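Local coordinates for protein methionine-R-sulfoxide reductase (Neisseria meningitidis, PDB 3MMH) that reduces the R form of free methionine sulfoxide to methionine, using a GAF-type domain whose pocket holds the substrate, at residues V42-F47 with P68-L73; G48-G53 with S110-S115; L64-F69 with A74-P79. One frame throughout, in Å; residues are numbered along the deposited sequence.

Contact 1. Residues V42-F47 with P68-L73; sequences VLKEAF and PFQGPL
Lys44, in the last turns of helix 32-47, stands against Gln70 at the end of strand 63-70, their CA atoms 6.6 Å apart; Val42-Phe47 is helical throughout, whereas Pro68-Leu73 turns a corner at Pro68, runs briefly as strand and leaves it at Gly71. Both CB atoms point at the opposite segment. With CG anti to its backbone N (chi1 -171°), Lys44 lays its methylenes across the base of Gln70: CG lies 3.7 Å from Gln70 CB, and CD is 3.8 Å from the same Gln70 CB. A bend at chi2 leads the chain on to Lys44 CE, 4.0 Å from Gly71 N; the bend at chi4 turns Lys44 NZ to the carbonyl O of Trp49, just beyond the helix. Gly71, at phi 117°, has backbone angles that favour glycine. Gln70 is part of a magnesium site with Ala37, and it packs against Phe69 of the second subunit. No hydrogen bond joins the two segments, so helix and strand end meet here through the aliphatic part of a lysine whose ammonium group is hydrogen-bonded to Trp49 O, in the link between helix 32-47 and strand 51-58.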
loop_
_atom_site.group_PDB
_atom_site.type_symbol
_atom_site.label_atom_id
_atom_site.label_comp_id
_atom_site.label_asym_id
_atom_site.label_seq_id
_atom_site.Cartn_x
_atom_site.Cartn_y
_atom_site.Cartn_z
ATOM N N VAL A 42 -8.387 1.643 -4.600
ATOM C CA VAL A 42 -9.582 1.725 -5.455
ATOM C C VAL A 42 -9.592 0.586 -6.493
ATOM O O VAL A 42 -10.610 -0.093 -6.679
ATOM C CB VAL A 42 -9.757 3.068 -6.104
ATOM C CG1 VAL A 42 -10.973 3.055 -7.024
ATOM C CG2 VAL A 42 -9.950 4.152 -5.088
ATOM N N LEU A 43 -8.428 0.378 -7.119
ATOM C CA LEU A 43 -8.365 -0.698 -8.109
ATOM C C LEU A 43 -8.599 -2.073 -7.494
ATOM O O LEU A 43 -9.306 -2.911 -8.048
ATOM C CB LEU A 43 -7.051 -0.647 -8.847
ATOM C CG LEU A 43 -6.817 0.556 -9.762
ATOM C CD1 LEU A 43 -5.356 0.559 -10.234
ATOM C CD2 LEU A 43 -7.787 0.568 -10.940
ATOM N N LYS A 44 -7.996 -2.302 -6.305
ATOM C CA LYS A 44 -8.196 -3.587 -5.643
ATOM C C LYS A 44 -9.634 -3.824 -5.294
ATOM O O LYS A 44 -10.194 -4.912 -5.500
ATOM C CB LYS A 44 -7.345 -3.656 -4.388
ATOM C CG LYS A 44 -7.275 -5.017 -3.713
ATOM C CD LYS A 44 -6.356 -6.059 -4.461
ATOM C CE LYS A 44 -6.040 -7.297 -3.697
ATOM N NZ LYS A 44 -6.968 -8.357 -3.840
ATOM N N GLU A 45 -10.319 -2.814 -4.745
ATOM C CA GLU A 45 -11.719 -2.938 -4.338
ATOM C C GLU A 45 -12.599 -3.154 -5.607
ATOM O O GLU A 45 -13.498 -4.000 -5.612
ATOM C CB GLU A 45 -12.220 -1.725 -3.527
ATOM C CG GLU A 45 -13.587 -1.908 -3.069
ATOM C CD GLU A 45 -14.147 -0.910 -2.099
ATOM O OE1 GLU A 45 -13.521 0.081 -1.828
ATOM O OE2 GLU A 45 -15.275 -1.122 -1.592
ATOM N N ALA A 46 -12.381 -2.380 -6.646
ATOM C CA ALA A 46 -13.223 -2.389 -7.821
ATOM C C ALA A 46 -13.050 -3.697 -8.597
ATOM O O ALA A 46 -14.027 -4.333 -8.997
ATOM C CB ALA A 46 -12.911 -1.196 -8.719
ATOM N N PHE A 47 -11.798 -4.080 -8.856
ATOM C CA PHE A 47 -11.552 -5.211 -9.795
ATOM C C PHE A 47 -11.164 -6.515 -9.085
ATOM O O PHE A 47 -11.323 -7.581 -9.658
ATOM C CB PHE A 47 -10.425 -4.838 -10.783
ATOM C CG PHE A 47 -10.843 -3.765 -11.736
ATOM C CD1 PHE A 47 -11.510 -4.112 -12.888
ATOM C CD2 PHE A 47 -10.580 -2.424 -11.502
ATOM C CE1 PHE A 47 -11.931 -3.144 -13.809
ATOM C CE2 PHE A 47 -11.035 -1.496 -12.388
ATOM C CZ PHE A 47 -11.688 -1.847 -13.521
ATOM N N PRO A 68 3.447 1.655 -2.920
ATOM C CA PRO A 68 2.170 1.096 -2.441
ATOM C C PRO A 68 1.594 0.020 -3.352
ATOM O O PRO A 68 1.670 0.136 -4.576
ATOM C CB PRO A 68 1.298 2.315 -2.309
ATOM C CG PRO A 68 2.219 3.435 -1.956
ATOM C CD PRO A 68 3.448 3.132 -2.822
ATOM N N PHE A 69 0.906 -0.940 -2.746
ATOM C CA PHE A 69 0.252 -2.021 -3.454
ATOM C C PHE A 69 -0.745 -2.711 -2.540
ATOM O O PHE A 69 -0.650 -2.592 -1.312
ATOM C CB PHE A 69 1.252 -3.031 -3.976
ATOM C CG PHE A 69 1.921 -3.896 -2.867
ATOM C CD1 PHE A 69 3.025 -3.460 -2.210
ATOM C CD2 PHE A 69 1.345 -5.105 -2.563
ATOM C CE1 PHE A 69 3.611 -4.268 -1.243
ATOM C CE2 PHE A 69 1.958 -5.931 -1.580
ATOM C CZ PHE A 69 3.077 -5.492 -0.959
ATOM N N GLN A 70 -1.627 -3.484 -3.121
ATOM C CA GLN A 70 -2.508 -4.404 -2.438
ATOM C C GLN A 70 -2.319 -5.787 -2.999
ATOM O O GLN A 70 -2.082 -5.972 -4.189
ATOM C CB GLN A 70 -3.957 -3.921 -2.507
ATOM C CG GLN A 70 -4.148 -2.552 -1.937
ATOM C CD GLN A 70 -5.161 -2.211 -0.972
ATOM O OE1 GLN A 70 -5.294 -1.041 -0.536
ATOM N NE2 GLN A 70 -5.926 -3.171 -0.605
ATOM N N GLY A 71 -2.451 -6.778 -2.119
ATOM C CA GLY A 71 -2.178 -8.152 -2.437
ATOM C C GLY A 71 -1.015 -8.701 -1.594
ATOM O O GLY A 71 -0.529 -8.002 -0.672
ATOM N N PRO A 72 -0.554 -9.925 -1.830
ATOM C CA PRO A 72 0.497 -10.533 -1.014
ATOM C C PRO A 72 1.859 -9.851 -1.179
ATOM O O PRO A 72 2.119 -9.187 -2.180
ATOM C CB PRO A 72 0.493 -11.995 -1.469
ATOM C CG PRO A 72 -0.012 -11.909 -2.884
ATOM C CD PRO A 72 -1.082 -10.854 -2.840
ATOM N N LEU A 73 2.812 -10.312 -0.378
ATOM C CA LEU A 73 4.079 -9.469 -0.236
ATOM C C LEU A 73 4.721 -9.793 -1.568
ATOM O O LEU A 73 4.451 -10.776 -2.261
ATOM C CB LEU A 73 4.931 -9.947 0.941
ATOM C CG LEU A 73 5.442 -11.384 0.842
ATOM C CD1 LEU A 73 6.756 -11.430 0.077
ATOM C CD2 LEU A 73 5.596 -12.004 2.222
#

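Contact 2. Residues G48-G53 with S110-S115. With SME (methionine sulfoxide), chain C.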
loop_
_atom_site.group_PDB
_atom_site.type_symbol
_atom_site.label_atom_id
_atom_site.label_comp_id
_atom_site.label_asym_id
_atom_site.label_seq_id
_atom_site.Cartn_x
_atom_site.Cartn_y
_atom_site.Cartn_z
ATOM N N GLY A 48 -10.698 -6.451 -7.832
ATOM C CA GLY A 48 -10.419 -7.668 -7.114
ATOM C C GLY A 48 -9.250 -8.440 -7.623
ATOM O O GLY A 48 -9.096 -9.641 -7.296
ATOM N N TRP A 49 -8.331 -7.842 -8.375
ATOM C CA TRP A 49 -7.172 -8.516 -8.867
ATOM C C TRP A 49 -6.379 -9.051 -7.709
ATOM O O TRP A 49 -6.334 -8.507 -6.632
ATOM C CB TRP A 49 -6.301 -7.556 -9.699
ATOM C CG TRP A 49 -6.944 -7.033 -10.938
ATOM C CD1 TRP A 49 -7.709 -7.738 -11.825
ATOM C CD2 TRP A 49 -6.926 -5.701 -11.399
ATOM N NE1 TRP A 49 -8.133 -6.938 -12.853
ATOM C CE2 TRP A 49 -7.643 -5.689 -12.631
ATOM C CE3 TRP A 49 -6.363 -4.524 -10.976
ATOM C CZ2 TRP A 49 -7.782 -4.520 -13.394
ATOM C CZ3 TRP A 49 -6.513 -3.384 -11.750
ATOM C CH2 TRP A 49 -7.222 -3.365 -12.955
ATOM N N PHE A 50 -5.634 -10.118 -7.962
ATOM C CA PHE A 50 -4.746 -10.743 -6.980
ATOM C C PHE A 50 -3.704 -9.755 -6.417
ATOM O O PHE A 50 -3.447 -9.771 -5.189
ATOM C CB PHE A 50 -4.006 -11.903 -7.671
ATOM C CG PHE A 50 -3.068 -12.657 -6.807
ATOM C CD1 PHE A 50 -3.517 -13.439 -5.736
ATOM C CD2 PHE A 50 -1.714 -12.627 -7.088
ATOM C CE1 PHE A 50 -2.624 -14.121 -4.906
ATOM C CE2 PHE A 50 -0.822 -13.323 -6.276
ATOM C CZ PHE A 50 -1.318 -14.130 -5.299
ATOM N N TRP A 51 -3.120 -8.923 -7.243
ATOM C CA TRP A 51 -2.150 -7.975 -6.837
ATOM C C TRP A 51 -2.286 -6.769 -7.687
ATOM O O TRP A 51 -2.418 -6.861 -8.917
ATOM C CB TRP A 51 -0.731 -8.592 -6.978
ATOM C CG TRP A 51 0.387 -7.956 -6.215
ATOM C CD1 TRP A 51 0.854 -8.400 -4.998
ATOM C CD2 TRP A 51 1.154 -6.778 -6.541
ATOM N NE1 TRP A 51 1.866 -7.598 -4.607
ATOM C CE2 TRP A 51 2.088 -6.597 -5.518
ATOM C CE3 TRP A 51 1.195 -5.903 -7.630
ATOM C CZ2 TRP A 51 3.021 -5.577 -5.506
ATOM C CZ3 TRP A 51 2.082 -4.875 -7.640
ATOM C CH2 TRP A 51 2.990 -4.698 -6.582
ATOM N N VAL A 52 -2.184 -5.578 -7.109
ATOM C CA VAL A 52 -2.171 -4.354 -7.894
ATOM C C VAL A 52 -1.391 -3.266 -7.141
ATOM O O VAL A 52 -1.641 -3.064 -5.947
ATOM C CB VAL A 52 -3.561 -3.845 -8.330
ATOM C CG1 VAL A 52 -4.505 -3.667 -7.149
ATOM C CG2 VAL A 52 -3.477 -2.618 -9.206
ATOM N N GLY A 53 -0.503 -2.578 -7.810
ATOM C CA GLY A 53 0.306 -1.593 -7.150
ATOM C C GLY A 53 1.368 -1.022 -7.996
ATOM O O GLY A 53 1.281 -1.090 -9.258
ATOM N N SER A 110 5.103 -13.970 -6.609
ATOM C CA SER A 110 4.222 -15.008 -6.101
ATOM C C SER A 110 4.148 -16.109 -7.062
ATOM O O SER A 110 4.028 -15.862 -8.271
ATOM C CB SER A 110 2.843 -14.431 -5.868
ATOM O OG SER A 110 1.914 -15.434 -5.573
ATOM N N SER A 111 4.114 -17.331 -6.554
ATOM C CA SER A 111 3.945 -18.525 -7.416
ATOM C C SER A 111 2.517 -18.584 -8.003
ATOM O O SER A 111 2.255 -19.331 -8.919
ATOM C CB SER A 111 4.169 -19.839 -6.635
ATOM O OG SER A 111 3.209 -19.950 -5.572
ATOM N N LEU A 112 1.578 -17.815 -7.479
ATOM C CA LEU A 112 0.133 -17.987 -7.793
ATOM C C LEU A 112 -0.338 -17.134 -9.011
ATOM O O LEU A 112 -1.395 -17.400 -9.558
ATOM C CB LEU A 112 -0.722 -17.634 -6.612
ATOM C CG LEU A 112 -0.460 -18.427 -5.340
ATOM C CD1 LEU A 112 -1.407 -17.892 -4.272
ATOM C CD2 LEU A 112 -0.796 -19.886 -5.639
ATOM N N SER A 113 0.424 -16.095 -9.392
ATOM C CA SER A 113 -0.036 -15.275 -10.506
ATOM C C SER A 113 0.151 -15.992 -11.852
ATOM O O SER A 113 1.161 -16.657 -12.116
ATOM C CB SER A 113 0.608 -13.902 -10.474
ATOM O OG SER A 113 1.984 -14.087 -10.471
ATOM N N ARG A 114 -0.854 -15.839 -12.693
ATOM C CA ARG A 114 -0.938 -16.401 -14.033
ATOM C C ARG A 114 -0.996 -15.413 -15.188
ATOM O O ARG A 114 -0.637 -15.779 -16.323
ATOM C CB ARG A 114 -2.081 -17.416 -14.136
ATOM C CG ARG A 114 -1.938 -18.595 -13.106
ATOM C CD ARG A 114 -2.816 -19.774 -13.370
ATOM N NE ARG A 114 -2.314 -20.454 -14.578
ATOM C CZ ARG A 114 -2.973 -21.459 -15.164
ATOM N NH1 ARG A 114 -4.152 -21.832 -14.702
ATOM N NH2 ARG A 114 -2.451 -22.003 -16.229
ATOM N N SER A 115 -1.424 -14.193 -14.953
ATOM C CA SER A 115 -1.445 -13.193 -15.998
ATOM C C SER A 115 -1.144 -11.836 -15.392
ATOM O O SER A 115 -1.233 -11.693 -14.165
ATOM C CB SER A 115 -2.769 -13.189 -16.764
ATOM O OG SER A 115 -3.883 -12.829 -15.969
HETATM N N SME C . 5.757 -10.124 -12.217
HETATM C CA SME C . 6.576 -8.891 -12.147
HETATM C CB SME C . 7.208 -8.665 -10.758
HETATM C CG SME C . 6.319 -7.940 -9.733
HETATM S S SME C . 5.141 -8.994 -8.989
HETATM O OE SME C . 4.396 -9.950 -9.788
HETATM C CE SME C . 4.285 -7.843 -7.998
HETATM C C SME C . 7.602 -8.882 -13.246
HETATM O O SME C . 8.298 -7.865 -13.372
HETATM O OXT SME C . 7.696 -9.903 -14.030
#
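Phe50 and Ser113 mark the nearest backbone approach, CA to CA 7.4 Å, between a chain entering strand 51-58 and the irregular loop Ser110-Ser115, so side chains must bridge the gap. Phe50 does so with the far end of its ring. Its CG is anti to the backbone N (chi1 -179°), which carries the ring out toward the loop. Ser110 meets the ring at its edge: OG lies near the ring plane, 3.5 Å from Phe50 CZ, and Ser110 CB sits in that plane beside CE2. Leu112 approaches obliquely, its side chain crossing that of Phe50 at about a right angle, with CB 3.8 Å from Phe50 CZ and CD1 4.0 Å from Phe50 CE1. Ser113 CB is a looser neighbour, 4.3 Å from Phe50 CD2. The loop holds its own shape through an ST turn, in which Ser110 OG accepts from Leu112 N at 3.1 Å with an N-H...O angle of 166°; the same hydroxyl oxygen thus fixes the turn and borders the aromatic edge. Phe50 and Trp51 both face Asp134 in a classic beta bulge at the start of strand 51-58, one of the two middle strands of the GAF-domain sheet. The next side chain, Trp51, serves the substrate. The methyl carbon CE of methionine sulfoxide rests over one face of the indole, above its centre, 3.5 Å from Trp51 CE2, a position suited to CH-pi contact. On its edge the indole makes a weak hydrogen bond from NE1 to Pro72 O, and Phe69 meets the ring nearly parallel. The sulfoxide ligand is hydrogen-bonded to Ile107 O, Cys85 N, Val84 N and Glu116 OE1.

Contact 3. Residues L64-F69 with A74-P79; sequences LVLAPF and ACTRIP. With SME (methionine sulfoxide), chain C.
Arg77 runs beside Val65, its non-hydrogen-bonded partner in the antiparallel pairing of strands 63-70 and 77-79. Its CB is 4.1 Å from Leu64 O, and its CG lies anti to the carbonyl carbon (chi1 -72°). From there the chain is extended to NE, which forms a salt bridge with Glu29 of the second subunit. At the tip, one face of the guanidinium lies on Val65 CG2, offset toward the rim, with NH1 3.5 Å from that methyl and CZ 3.8 Å from it; NH1 also reaches Glu63 in a salt bridge. Thr76 OG1 shares Glu29 of the second subunit. On the other face of the sheet Leu64 CB and Ile78 CB stand 4.2 Å apart, and Ile78 CD1 goes on to touch CB of methionine sulfoxide at 3.7 Å. Leu64 and Ile78 exchange two backbone hydrogen bonds, Leu64 N to Ile78 O being 2.8 Å, and Leu66 N binds Thr76 O at 2.9 Å. Farther along, Leu66 CD2 packs on Ala74, and Cys75 is tied by a disulfide to Cys109 of the ligand pocket. The arrangement is a beta hairpin at the edge of the GAF-domain sheet, the Leu64/Ile78 face toward the substrate pocket and the Val65/Arg77 face toward the second subunit.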
loop_
_atom_site.group_PDB
_atom_site.type_symbol
_atom_site.label_atom_id
_atom_site.label_comp_id
_atom_site.label_asym_id
_atom_site.label_seq_id
_atom_site.Cartn_x
_atom_site.Cartn_y
_atom_site.Cartn_z
ATOM N N LEU A 64 13.691 -0.680 -10.203
ATOM C CA LEU A 64 12.348 -0.383 -9.737
ATOM C C LEU A 64 12.269 -0.819 -8.269
ATOM O O LEU A 64 12.676 -1.940 -7.943
ATOM C CB LEU A 64 11.351 -1.124 -10.560
ATOM C CG LEU A 64 11.108 -0.590 -11.992
ATOM C CD1 LEU A 64 10.384 -1.571 -12.863
ATOM C CD2 LEU A 64 10.352 0.774 -11.934
ATOM N N VAL A 65 11.726 0.021 -7.399
ATOM C CA VAL A 65 11.592 -0.202 -5.982
ATOM C C VAL A 65 10.097 -0.225 -5.607
ATOM O O VAL A 65 9.332 0.662 -5.992
ATOM C CB VAL A 65 12.311 0.943 -5.252
ATOM C CG1 VAL A 65 12.210 0.792 -3.750
ATOM C CG2 VAL A 65 13.830 0.928 -5.637
ATOM N N LEU A 66 9.668 -1.220 -4.861
ATOM C CA LEU A 66 8.319 -1.422 -4.482
ATOM C C LEU A 66 7.758 -0.228 -3.770
ATOM O O LEU A 66 8.383 0.327 -2.867
ATOM C CB LEU A 66 8.228 -2.661 -3.572
ATOM C CG LEU A 66 6.832 -3.135 -3.113
ATOM C CD1 LEU A 66 5.985 -3.502 -4.311
ATOM C CD2 LEU A 66 7.132 -4.327 -2.145
ATOM N N ALA A 67 6.558 0.189 -4.138
ATOM C CA ALA A 67 5.833 1.336 -3.615
ATOM C C ALA A 67 4.489 0.823 -3.099
ATOM O O ALA A 67 4.309 -0.383 -2.953
ATOM C CB ALA A 67 5.841 2.462 -4.632
ATOM N N PRO A 68 3.447 1.655 -2.920
ATOM C CA PRO A 68 2.170 1.096 -2.441
ATOM C C PRO A 68 1.594 0.020 -3.352
ATOM O O PRO A 68 1.670 0.136 -4.576
ATOM C CB PRO A 68 1.298 2.315 -2.309
ATOM C CG PRO A 68 2.219 3.435 -1.956
ATOM C CD PRO A 68 3.448 3.132 -2.822
ATOM N N PHE A 69 0.906 -0.940 -2.746
ATOM C CA PHE A 69 0.252 -2.021 -3.454
ATOM C C PHE A 69 -0.745 -2.711 -2.540
ATOM O O PHE A 69 -0.650 -2.592 -1.312
ATOM C CB PHE A 69 1.252 -3.031 -3.976
ATOM C CG PHE A 69 1.921 -3.896 -2.867
ATOM C CD1 PHE A 69 3.025 -3.460 -2.210
ATOM C CD2 PHE A 69 1.345 -5.105 -2.563
ATOM C CE1 PHE A 69 3.611 -4.268 -1.243
ATOM C CE2 PHE A 69 1.958 -5.931 -1.580
ATOM C CZ PHE A 69 3.077 -5.492 -0.959
ATOM N N ALA A 74 5.625 -8.896 -1.917
ATOM C CA ALA A 74 6.257 -8.846 -3.209
ATOM C C ALA A 74 7.718 -8.572 -3.125
ATOM O O ALA A 74 8.256 -8.126 -2.102
ATOM C CB ALA A 74 5.595 -7.737 -4.131
ATOM N N CYS A 75 8.428 -8.843 -4.199
ATOM C CA CYS A 75 9.840 -8.459 -4.412
ATOM C C CYS A 75 10.011 -7.004 -4.221
ATOM O O CYS A 75 9.218 -6.240 -4.773
ATOM C CB CYS A 75 10.338 -8.783 -5.839
ATOM S SG CYS A 75 10.026 -10.512 -6.419
ATOM N N THR A 76 11.048 -6.524 -3.542
ATOM C CA THR A 76 11.236 -5.103 -3.357
ATOM C C THR A 76 11.946 -4.386 -4.473
ATOM O O THR A 76 11.783 -3.199 -4.580
ATOM C CB THR A 76 11.808 -4.714 -2.001
ATOM O OG1 THR A 76 13.149 -5.199 -1.952
ATOM C CG2 THR A 76 10.957 -5.276 -0.834
ATOM N N ARG A 77 12.692 -5.121 -5.267
ATOM C CA ARG A 77 13.562 -4.586 -6.285
ATOM C C ARG A 77 13.523 -5.351 -7.568
ATOM O O ARG A 77 13.645 -6.504 -7.555
ATOM C CB ARG A 77 15.012 -4.454 -5.782
ATOM C CG ARG A 77 15.133 -3.312 -4.786
ATOM C CD ARG A 77 16.444 -3.061 -4.172
ATOM N NE ARG A 77 16.283 -1.913 -3.266
ATOM C CZ ARG A 77 16.541 -0.627 -3.484
ATOM N NH1 ARG A 77 17.027 -0.207 -4.631
ATOM N NH2 ARG A 77 16.335 0.238 -2.504
ATOM N N ILE A 78 13.350 -4.662 -8.683
ATOM C CA ILE A 78 13.361 -5.267 -10.028
ATOM C C ILE A 78 14.397 -4.474 -10.871
ATOM O O ILE A 78 14.216 -3.296 -11.120
ATOM C CB ILE A 78 11.954 -5.257 -10.676
ATOM C CG1 ILE A 78 10.952 -6.051 -9.807
ATOM C CG2 ILE A 78 12.020 -5.905 -12.066
ATOM C CD1 ILE A 78 9.554 -5.900 -10.256
ATOM N N PRO A 79 15.451 -5.137 -11.330
ATOM C CA PRO A 79 16.413 -4.453 -12.165
ATOM C C PRO A 79 15.811 -3.938 -13.474
ATOM O O PRO A 79 14.978 -4.624 -14.088
ATOM C CB PRO A 79 17.499 -5.495 -12.419
ATOM C CG PRO A 79 17.320 -6.483 -11.359
ATOM C CD PRO A 79 15.872 -6.521 -11.042
HETATM N N SME C . 5.757 -10.124 -12.217
HETATM C CA SME C . 6.576 -8.891 -12.147
HETATM C CB SME C . 7.208 -8.665 -10.758
HETATM C CG SME C . 6.319 -7.940 -9.733
HETATM S S SME C . 5.141 -8.994 -8.989
HETATM O OE SME C . 4.396 -9.950 -9.788
HETATM C CE SME C . 4.285 -7.843 -7.998
HETATM C C SME C . 7.602 -8.882 -13.246
HETATM O O SME C . 8.298 -7.865 -13.372
HETATM O OXT SME C . 7.696 -9.903 -14.030
#

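Overall arrangement
All three contacts lie within the GAF domain and reach its antiparallel sheet. Contact 3 is the buried one, knit by backbone hydrogen bonds, whereas contacts 1 and 2 are partly buried and rely on side chains across wider gaps, lysine methylenes in the first and an aromatic edge in the second. Contacts 1 and 3 share Pro68 and Phe69 on strand 63-70, and both touch the second subunit; no other protein chain of the assembly touches contact 2. Strand 51-58 lies beside strand 63-70, and Gln70 N to Val52 O, 2.9 Å, probably hydrogen-bonds contact 1 to contact 2. Contacts 2 and 3 both reach methionine sulfoxide, through Trp51 at its methyl and Ile78 at its aliphatic chain.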